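Long-range contact in small S protein (Podospora anserina, PDB 2WVO), which triggers vegetative incompatibility by meeting the prion form of HET-s in fused cells and setting off a lethal reaction: residues Ala23-Val28 with Ile47-Leu52. Residues are numbered along the deposited sequence; the frame is centred on the assembly and turned at random.
Sequences ACFEYV and IAKVRL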
loop_
_atom_site.group_PDB
_atom_site.type_symbol
_atom_site.label_atom_id
_atom_site.label_comp_id
_atom_site.label_asym_id
_atom_site.label_seq_id
_atom_site.Cartn_x
_atom_site.Cartn_y
_atom_site.Cartn_z
ATOM N N ALA A 23 -3.695 15.581 -9.876
ATOM C CA ALA A 23 -2.481 16.244 -10.327
ATOM C C ALA A 23 -1.221 15.375 -10.142
ATOM O O ALA A 23 -0.233 15.564 -10.849
ATOM C CB ALA A 23 -2.330 17.599 -9.628
ATOM N N CYS A 24 -1.273 14.433 -9.198
ATOM C CA CYS A 24 -0.204 13.449 -8.968
ATOM C C CYS A 24 0.170 12.616 -10.199
ATOM O O CYS A 24 1.303 12.134 -10.304
ATOM C CB CYS A 24 -0.594 12.490 -7.846
ATOM S SG CYS A 24 -0.309 13.111 -6.195
ATOM N N PHE A 25 -0.778 12.451 -11.117
ATOM C CA PHE A 25 -0.581 11.639 -12.309
ATOM C C PHE A 25 0.286 12.341 -13.365
ATOM O O PHE A 25 0.955 11.686 -14.160
ATOM C CB PHE A 25 -1.928 11.276 -12.917
ATOM C CG PHE A 25 -2.659 10.169 -12.209
ATOM C CD1 PHE A 25 -3.589 10.454 -11.207
ATOM C CD2 PHE A 25 -2.464 8.839 -12.581
ATOM C CE1 PHE A 25 -4.295 9.431 -10.572
ATOM C CE2 PHE A 25 -3.164 7.804 -11.957
ATOM C CZ PHE A 25 -4.084 8.097 -10.947
ATOM N N GLU A 26 0.285 13.668 -13.342
ATOM C CA GLU A 26 0.886 14.483 -14.395
ATOM C C GLU A 26 2.360 14.189 -14.657
ATOM O O GLU A 26 2.766 14.005 -15.810
ATOM C CB GLU A 26 0.728 15.967 -14.066
ATOM C CG GLU A 26 0.358 16.831 -15.258
ATOM C CD GLU A 26 -1.145 16.759 -15.597
ATOM O OE1 GLU A 26 -1.460 16.619 -16.806
ATOM O OE2 GLU A 26 -2.003 16.841 -14.664
ATOM N N TYR A 27 3.163 14.149 -13.600
ATOM C CA TYR A 27 4.600 14.011 -13.778
ATOM C C TYR A 27 5.165 12.660 -13.339
ATOM O O TYR A 27 6.316 12.573 -12.923
ATOM C CB TYR A 27 5.353 15.190 -13.137
ATOM C CG TYR A 27 4.962 16.536 -13.727
ATOM C CD1 TYR A 27 5.392 16.911 -15.012
ATOM C CD2 TYR A 27 4.146 17.427 -13.011
ATOM C CE1 TYR A 27 5.015 18.138 -15.567
ATOM C CE2 TYR A 27 3.764 18.656 -13.560
ATOM C CZ TYR A 27 4.208 19.002 -14.838
ATOM O OH TYR A 27 3.846 20.218 -15.384
ATOM N N VAL A 28 4.369 11.601 -13.438
ATOM C CA VAL A 28 4.968 10.277 -13.351
ATOM C C VAL A 28 5.495 9.822 -14.725
ATOM O O VAL A 28 4.841 10.012 -15.756
ATOM C CB VAL A 28 4.144 9.213 -12.527
ATOM C CG1 VAL A 28 2.811 9.753 -12.036
ATOM C CG2 VAL A 28 4.031 7.886 -13.254
ATOM N N ILE A 47 -6.126 6.167 -17.613
ATOM C CA ILE A 47 -7.500 5.718 -17.344
ATOM C C ILE A 47 -7.874 5.832 -15.858
ATOM O O ILE A 47 -9.010 6.197 -15.526
ATOM C CB ILE A 47 -7.763 4.285 -17.909
ATOM C CG1 ILE A 47 -7.916 4.343 -19.429
ATOM C CG2 ILE A 47 -9.010 3.647 -17.292
ATOM C CD1 ILE A 47 -7.655 3.019 -20.119
ATOM N N ALA A 48 -6.914 5.507 -14.989
ATOM C CA ALA A 48 -7.056 5.648 -13.538
ATOM C C ALA A 48 -7.328 7.098 -13.166
ATOM O O ALA A 48 -8.174 7.376 -12.313
ATOM C CB ALA A 48 -5.794 5.121 -12.811
ATOM N N LYS A 49 -6.620 8.012 -13.826
ATOM C CA LYS A 49 -6.837 9.451 -13.687
ATOM C C LYS A 49 -8.236 9.890 -14.153
ATOM O O LYS A 49 -8.937 10.622 -13.434
ATOM C CB LYS A 49 -5.756 10.207 -14.462
ATOM C CG LYS A 49 -5.683 11.696 -14.172
ATOM C CD LYS A 49 -4.689 12.350 -15.124
ATOM C CE LYS A 49 -4.401 13.783 -14.737
ATOM N NZ LYS A 49 -3.237 14.318 -15.504
ATOM N N VAL A 50 -8.627 9.459 -15.355
ATOM C CA VAL A 50 -9.947 9.767 -15.926
ATOM C C VAL A 50 -11.081 9.316 -15.007
ATOM O O VAL A 50 -12.077 10.007 -14.829
ATOM C CB VAL A 50 -10.131 9.099 -17.330
ATOM C CG1 VAL A 50 -11.605 9.077 -17.744
ATOM C CG2 VAL A 50 -9.282 9.797 -18.376
ATOM N N ARG A 51 -10.905 8.126 -14.454
ATOM C CA ARG A 51 -11.803 7.501 -13.506
ATOM C C ARG A 51 -12.050 8.420 -12.294
ATOM O O ARG A 51 -13.181 8.669 -11.883
ATOM C CB ARG A 51 -11.088 6.221 -13.090
ATOM C CG ARG A 51 -11.880 5.149 -12.436
ATOM C CD ARG A 51 -12.855 4.392 -13.343
ATOM N NE ARG A 51 -13.988 4.107 -12.470
ATOM C CZ ARG A 51 -14.039 3.093 -11.612
ATOM N NH1 ARG A 51 -13.061 2.202 -11.562
ATOM N NH2 ARG A 51 -15.091 2.961 -10.822
ATOM N N LEU A 52 -10.962 8.920 -11.733
ATOM C CA LEU A 52 -10.983 9.864 -10.625
ATOM C C LEU A 52 -11.694 11.158 -11.054
ATOM O O LEU A 52 -12.596 11.632 -10.360
ATOM C CB LEU A 52 -9.542 10.126 -10.190
ATOM C CG LEU A 52 -9.032 10.262 -8.754
ATOM C CD1 LEU A 52 -9.877 9.531 -7.691
ATOM C CD2 LEU A 52 -7.546 9.822 -8.714
#
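Phe25 lies with one ring face against the side chain of Lys49 near the centre of the helical HeLo domain, where the turn after helix 14-23 meets the middle of helix 38-59. The tight part of the contact is this aromatic side chain. CB of Lys49 stands over the ring in a CH-pi contact, 3.9 Å from the centroid of the Phe25 ring and 13° off its normal. At the edge of the ring, Leu52 CD2 touches Phe25 CE1 at 3.8 Å; Ala48 CB comes in obliquely, 3.9 Å from Phe25 CE2. Phe25 also packs edge-to-face with Phe91 of helix 75-104, and Leu52 touches Phe18, Cys21 and Val22 of helix 14-23, so these two helices flank the apolar cluster, and helix 153-172 reaches Ala48 and Leu52.

Lys49 leads from this apolar part to the more open, polar side. CG is anti to the backbone N (chi1 -168°) and the chain stays extended beyond it, which lets the lysine slide past Phe25 in the opposite direction, its CD reaching 3.7 Å from Phe25 CB. The aliphatic stem is thus buried against the aromatic group while the ammonium is delivered to the turn. There Glu26, partly exposed, covers far less of the helix than the buried Phe25. Two overlapping type I turns, Ala23 to Glu26 and Phe25 to Val28, carry the chain towards strand 28-30 and present these neighbouring side chains to the same lysine. A long, weak ion pair from Lys130 of helix 120-136 also reaches Glu26 OE1, probably helping to balance its charge. The Glu26 chain bends at chi2 (80°), and its carboxylate meets Lys49 in a salt bridge whose hydrogen bond is weak, with NZ of Lys49 2.9 Å from OE2 and 3.2 Å from OE1 of Glu26.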